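PDB 1NPE: nidogen from Mus musculus, which probably links laminin to other basement-membrane components, its six-bladed YWTD beta-propeller domain serving as the laminin-binding module. Local coordinates for residues 75-80 with 111-116; 180-185 with 191-196. One frame throughout, in Å; residues are numbered along the deposited sequence.

Contact 1 of 2, residues 75-80 with 111-116; sequences RQDLGS and TQRRVL
Arg113 reaches across to the main chain of Gln76 and Asp77, turning the edge of its guanidinium toward their two successive carbonyl groups. The hydrogen bonds are unequal. NH1 meets Asp77 O over 3.3 Å, a weak but fairly straight bond with 161° at the hydrogen. NH2 lies only 2.4 Å from Gln76 O at a bent 118°, so this second bond is doubtful in its details. Both oxygens sit near the guanidinium plane, and the backbone of Asp77, in the left-handed region, carries one carbonyl after the other past that edge.

The arginine gets there by a kinked route: CG stands anti to its own carbonyl carbon (chi1 -83°), and the chain then bends at its second and third torsions. Van der Waals contact is slight, with CB of Asp77 3.7 Å from Arg113 NH2, and only 126 Å² is buried in all.

Charges add a looser attraction. Asp77 OD2 stands off the plane of the guanidinium, 4.3 Å from Arg113 NH1, and receives none of its N-H bonds. Each group has a firmer partner elsewhere: Asp77 forms a salt bridge with Arg102, and Arg113 NH1 with Glu104. The Glu104 bridge and the two carbonyls together probably limit the rotation of the Arg113 guanidinium, and Arg102 does the same for the carboxylate.

The 75-80 segment is the connection from strand 71-74, outermost in one propeller blade, to strand 81-87, which begins the next, whereas Arg113 immediately precedes that next blade's outermost strand, 114-117. The contact therefore ties an interblade connection to the outer edge of the blade it leads into. Between the two, Leu78 and Arg113 both pack on Trp95 of strand 92-97, and Arg113 also rests against Arg102 of strand 102-107.

Contact 2 of 2, residues 180-185 with 191-196; sequences QLCWVD and AECLNP
Strands 180-185 and 191-195 run antiparallel, 4.4 Å apart at closest, with Leu181-Leu194 and Trp183-Glu192 as hydrogen-bonded pairs; the bond from Leu181 N to Leu194 O (2.7 Å) is nearly straight. Between them, Cys182 and Cys193 form a non-hydrogen-bonded pair joined by a disulfide, SG to SG 2.0 Å.

On the other face, the indole of Trp183 lies over its cross-strand partner, Glu192: with chi1 at 66°, CG sits between the backbone N and carbonyl carbon, and the six-membered ring receives Glu192 CB in a CH-pi contact. Leu194 CD1 abuts the ring edge, 3.7 Å from Trp183 CZ3. One water accepts from Trp183 NE1 (3.1 Å) and also lies within hydrogen-bonding distance of Asp185 OD2 and Glu192 OE2. A leucine in place of Trp183 would probably leave this water without its N-H donor and uncover Glu192 CB.

Glu192 OE1 continues to a salt bridge with Arg202 of strand 201-206. The hairpin forms the middle of its four-stranded blade, between strands 169-175 and 201-206; Val184, on the disulfide face, packs against Pro211 and Val214 of the following blade.

In the fold
The two contacts follow one another along the chain and share no sheet: their centres are 28 Å apart, their nearest atoms about 15 Å, and they lie on opposite sides of the domain's centre. Contact 1 joins a connection to the edge of the blade running from strand 81-87 to strand 114-117, whereas contact 2 lies within the blade from strand 169-175 to strand 201-206. Related features nevertheless recur. Asp97 accepts hydrogen bonds from Gly79 and Ser80, as Asp185 does from Gly167 and Leu168, and Glu104-Arg113 is echoed by Glu192-Arg202. The recurrence fits the YWTD repeats of a propeller, and the later blade also holds the Cys182-Cys193 disulfide.

Contact 1 of 2, residues 75-80 with 111-116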
loop_
_atom_site.group_PDB
_atom_site.type_symbol
_atom_site.label_atom_id
_atom_site.label_comp_id
_atom_site.label_asym_id
_atom_site.label_seq_id
_atom_site.Cartn_x
_atom_site.Cartn_y
_atom_site.Cartn_z
ATOM N N ARG A 75 13.112 10.534 3.967
ATOM C CA ARG A 75 13.581 9.202 4.369
ATOM C C ARG A 75 13.236 8.938 5.836
ATOM O O ARG A 75 12.773 7.854 6.196
ATOM C CB ARG A 75 15.107 9.088 4.251
ATOM C CG ARG A 75 15.721 9.519 2.946
ATOM C CD ARG A 75 17.244 9.536 3.071
ATOM N NE ARG A 75 17.879 10.194 1.929
ATOM C CZ ARG A 75 18.258 9.566 0.821
ATOM N NH1 ARG A 75 18.073 8.261 0.706
ATOM N NH2 ARG A 75 18.803 10.244 -0.182
ATOM N N GLN A 76 13.503 9.932 6.680
ATOM C CA GLN A 76 13.281 9.830 8.122
ATOM C C GLN A 76 11.833 9.620 8.535
ATOM O O GLN A 76 10.920 10.002 7.819
ATOM C CB GLN A 76 13.801 11.094 8.827
ATOM C CG GLN A 76 15.177 11.593 8.373
ATOM C CD GLN A 76 16.309 10.603 8.632
ATOM O OE1 GLN A 76 17.283 10.550 7.877
ATOM N NE2 GLN A 76 16.191 9.824 9.708
ATOM N N ASP A 77 11.644 9.000 9.697
ATOM C CA ASP A 77 10.326 8.768 10.283
ATOM C C ASP A 77 9.225 8.386 9.287
ATOM O O ASP A 77 8.133 8.960 9.291
ATOM C CB ASP A 77 9.921 10.011 11.091
ATOM C CG ASP A 77 8.718 9.774 11.997
ATOM O OD1 ASP A 77 8.570 8.667 12.560
ATOM O OD2 ASP A 77 7.920 10.719 12.156
ATOM N N LEU A 78 9.531 7.416 8.434
ATOM C CA LEU A 78 8.591 6.926 7.435
ATOM C C LEU A 78 8.290 5.465 7.685
ATOM O O LEU A 78 9.191 4.695 8.031
ATOM C CB LEU A 78 9.171 7.054 6.027
ATOM C CG LEU A 78 8.920 8.311 5.201
ATOM C CD1 LEU A 78 9.588 8.124 3.844
ATOM C CD2 LEU A 78 7.423 8.565 5.039
ATOM N N GLY A 79 7.030 5.088 7.481
ATOM C CA GLY A 79 6.616 3.711 7.663
ATOM C C GLY A 79 6.456 3.032 6.312
ATOM O O GLY A 79 7.434 2.557 5.723
ATOM N N SER A 80 5.223 3.020 5.809
ATOM C CA SER A 80 4.900 2.409 4.520
ATOM C C SER A 80 4.079 3.370 3.642
ATOM O O SER A 80 2.854 3.263 3.559
ATOM C CB SER A 80 4.125 1.106 4.742
ATOM O OG SER A 80 3.950 0.404 3.526
ATOM N N THR A 111 10.154 19.470 3.017
ATOM C CA THR A 111 10.315 20.148 4.306
ATOM C C THR A 111 8.988 20.581 4.920
ATOM O O THR A 111 7.954 20.591 4.254
ATOM C CB THR A 111 11.238 21.391 4.218
ATOM O OG1 THR A 111 10.652 22.376 3.360
ATOM C CG2 THR A 111 12.616 21.003 3.698
ATOM N N GLN A 112 9.046 20.934 6.202
ATOM C CA GLN A 112 7.897 21.387 6.976
ATOM C C GLN A 112 6.752 20.389 7.049
ATOM O O GLN A 112 5.591 20.730 6.813
ATOM C CB GLN A 112 7.407 22.749 6.479
ATOM C CG GLN A 112 8.317 23.899 6.890
ATOM C CD GLN A 112 7.835 25.240 6.373
ATOM O OE1 GLN A 112 8.372 25.771 5.401
ATOM N NE2 GLN A 112 6.817 25.795 7.023
ATOM N N ARG A 113 7.100 19.152 7.389
ATOM C CA ARG A 113 6.132 18.077 7.530
ATOM C C ARG A 113 5.103 18.376 8.605
ATOM O O ARG A 113 5.421 18.969 9.635
ATOM C CB ARG A 113 6.829 16.780 7.938
ATOM C CG ARG A 113 7.423 15.991 6.814
ATOM C CD ARG A 113 7.127 14.536 7.060
ATOM N NE ARG A 113 8.338 13.781 7.302
ATOM C CZ ARG A 113 8.369 12.542 7.771
ATOM N NH1 ARG A 113 7.252 11.899 8.068
ATOM N NH2 ARG A 113 9.535 11.931 7.896
ATOM N N ARG A 114 3.886 17.906 8.374
ATOM C CA ARG A 114 2.790 18.062 9.314
ATOM C C ARG A 114 1.909 16.831 9.192
ATOM O O ARG A 114 1.594 16.398 8.086
ATOM C CB ARG A 114 1.955 19.318 9.012
ATOM C CG ARG A 114 0.578 19.304 9.682
ATOM C CD ARG A 114 -0.166 20.630 9.599
ATOM N NE ARG A 114 -1.548 20.481 10.060
ATOM C CZ ARG A 114 -2.530 21.339 9.800
ATOM N NH1 ARG A 114 -2.288 22.434 9.089
ATOM N NH2 ARG A 114 -3.774 21.067 10.186
ATOM N N VAL A 115 1.554 16.246 10.329
ATOM C CA VAL A 115 0.680 15.089 10.339
ATOM C C VAL A 115 -0.732 15.643 10.245
ATOM O O VAL A 115 -1.249 16.228 11.200
ATOM C CB VAL A 115 0.850 14.253 11.636
ATOM C CG1 VAL A 115 -0.153 13.109 11.669
ATOM C CG2 VAL A 115 2.273 13.698 11.721
ATOM N N LEU A 116 -1.336 15.498 9.070
ATOM C CA LEU A 116 -2.687 15.988 8.835
ATOM C C LEU A 116 -3.713 15.163 9.612
ATOM O O LEU A 116 -4.583 15.721 10.272
ATOM C CB LEU A 116 -2.997 15.978 7.334
ATOM C CG LEU A 116 -4.026 16.997 6.832
ATOM C CD1 LEU A 116 -3.591 18.413 7.221
ATOM C CD2 LEU A 116 -4.178 16.880 5.319
#

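Contact 2 of 2, residues 180-185 with 191-196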
loop_
_atom_site.group_PDB
_atom_site.type_symbol
_atom_site.label_atom_id
_atom_site.label_comp_id
_atom_site.label_asym_id
_atom_site.label_seq_id
_atom_site.Cartn_x
_atom_site.Cartn_y
_atom_site.Cartn_z
ATOM N N GLN A 180 -16.654 13.757 -10.385
ATOM C CA GLN A 180 -16.770 12.336 -10.132
ATOM C C GLN A 180 -15.564 11.737 -9.419
ATOM O O GLN A 180 -14.416 11.881 -9.856
ATOM C CB GLN A 180 -16.989 11.619 -11.469
ATOM C CG GLN A 180 -17.951 10.443 -11.437
ATOM C CD GLN A 180 -19.408 10.853 -11.267
ATOM O OE1 GLN A 180 -20.289 9.998 -11.146
ATOM N NE2 GLN A 180 -19.669 12.157 -11.256
ATOM N N LEU A 181 -15.842 11.088 -8.296
ATOM C CA LEU A 181 -14.819 10.408 -7.521
ATOM C C LEU A 181 -15.015 8.913 -7.778
ATOM O O LEU A 181 -16.073 8.354 -7.501
ATOM C CB LEU A 181 -14.972 10.706 -6.029
ATOM C CG LEU A 181 -13.965 10.023 -5.096
ATOM C CD1 LEU A 181 -12.563 10.538 -5.378
ATOM C CD2 LEU A 181 -14.334 10.261 -3.637
ATOM N N CYS A 182 -14.002 8.275 -8.336
ATOM C CA CYS A 182 -14.082 6.855 -8.619
ATOM C C CYS A 182 -12.992 6.092 -7.883
ATOM O O CYS A 182 -11.901 6.604 -7.683
ATOM C CB CYS A 182 -13.919 6.604 -10.114
ATOM S SG CYS A 182 -15.034 7.547 -11.196
ATOM N N TRP A 183 -13.299 4.865 -7.481
ATOM C CA TRP A 183 -12.325 4.020 -6.809
ATOM C C TRP A 183 -12.410 2.624 -7.398
ATOM O O TRP A 183 -13.373 2.305 -8.089
ATOM C CB TRP A 183 -12.564 3.984 -5.293
ATOM C CG TRP A 183 -13.841 3.346 -4.851
ATOM C CD1 TRP A 183 -14.068 2.009 -4.656
ATOM C CD2 TRP A 183 -15.054 4.017 -4.484
ATOM N NE1 TRP A 183 -15.344 1.811 -4.186
ATOM C CE2 TRP A 183 -15.972 3.025 -4.070
ATOM C CE3 TRP A 183 -15.453 5.361 -4.461
ATOM C CZ2 TRP A 183 -17.265 3.331 -3.632
ATOM C CZ3 TRP A 183 -16.741 5.668 -4.026
ATOM C CH2 TRP A 183 -17.631 4.653 -3.616
ATOM N N VAL A 184 -11.358 1.834 -7.204
ATOM C CA VAL A 184 -11.329 0.453 -7.681
ATOM C C VAL A 184 -11.251 -0.402 -6.421
ATOM O O VAL A 184 -10.496 -0.098 -5.497
ATOM C CB VAL A 184 -10.144 0.181 -8.641
ATOM C CG1 VAL A 184 -10.337 0.967 -9.930
ATOM C CG2 VAL A 184 -8.811 0.541 -7.987
ATOM N N ASP A 185 -12.056 -1.455 -6.380
ATOM C CA ASP A 185 -12.145 -2.298 -5.197
ATOM C C ASP A 185 -11.794 -3.745 -5.501
ATOM O O ASP A 185 -12.498 -4.414 -6.248
ATOM C CB ASP A 185 -13.570 -2.185 -4.641
ATOM C CG ASP A 185 -13.698 -2.678 -3.210
ATOM O OD1 ASP A 185 -13.216 -3.784 -2.904
ATOM O OD2 ASP A 185 -14.312 -1.965 -2.389
ATOM N N ALA A 191 -15.358 -1.107 -9.932
ATOM C CA ALA A 191 -14.979 0.294 -9.923
ATOM C C ALA A 191 -16.266 1.059 -9.644
ATOM O O ALA A 191 -17.314 0.760 -10.217
ATOM C CB ALA A 191 -14.402 0.704 -11.271
ATOM N N GLU A 192 -16.213 2.002 -8.713
ATOM C CA GLU A 192 -17.396 2.779 -8.392
ATOM C C GLU A 192 -17.097 4.264 -8.448
ATOM O O GLU A 192 -16.009 4.701 -8.069
ATOM C CB GLU A 192 -17.943 2.399 -7.016
ATOM C CG GLU A 192 -18.302 0.925 -6.887
ATOM C CD GLU A 192 -19.198 0.633 -5.703
ATOM O OE1 GLU A 192 -20.281 1.240 -5.610
ATOM O OE2 GLU A 192 -18.836 -0.213 -4.870
ATOM N N CYS A 193 -18.055 5.021 -8.972
ATOM C CA CYS A 193 -17.926 6.462 -9.086
ATOM C C CYS A 193 -19.086 7.100 -8.362
ATOM O O CYS A 193 -20.178 6.528 -8.289
ATOM C CB CYS A 193 -17.942 6.913 -10.546
ATOM S SG CYS A 193 -16.582 6.268 -11.564
ATOM N N LEU A 194 -18.854 8.309 -7.869
ATOM C CA LEU A 194 -19.871 9.038 -7.144
ATOM C C LEU A 194 -19.561 10.526 -7.161
ATOM O O LEU A 194 -18.426 10.927 -7.426
ATOM C CB LEU A 194 -19.937 8.477 -5.712
ATOM C CG LEU A 194 -19.710 9.181 -4.361
ATOM C CD1 LEU A 194 -19.483 8.071 -3.340
ATOM C CD2 LEU A 194 -18.527 10.138 -4.329
ATOM N N ASN A 195 -20.595 11.342 -6.970
ATOM C CA ASN A 195 -20.428 12.788 -6.899
ATOM C C ASN A 195 -20.419 13.061 -5.398
ATOM O O ASN A 195 -21.367 12.717 -4.702
ATOM C CB ASN A 195 -21.603 13.512 -7.562
ATOM C CG ASN A 195 -21.451 15.034 -7.531
ATOM O OD1 ASN A 195 -21.062 15.615 -6.511
ATOM N ND2 ASN A 195 -21.753 15.682 -8.655
ATOM N N PRO A 196 -19.327 13.638 -4.871
ATOM C CA PRO A 196 -19.210 13.939 -3.437
ATOM C C PRO A 196 -20.382 14.734 -2.846
ATOM O O PRO A 196 -20.623 14.685 -1.635
ATOM C CB PRO A 196 -17.895 14.710 -3.362
ATOM C CG PRO A 196 -17.085 14.071 -4.442
ATOM C CD PRO A 196 -18.087 14.007 -5.578
HETATM O O HOH W 1 -16.576 -1.023 -3.719
#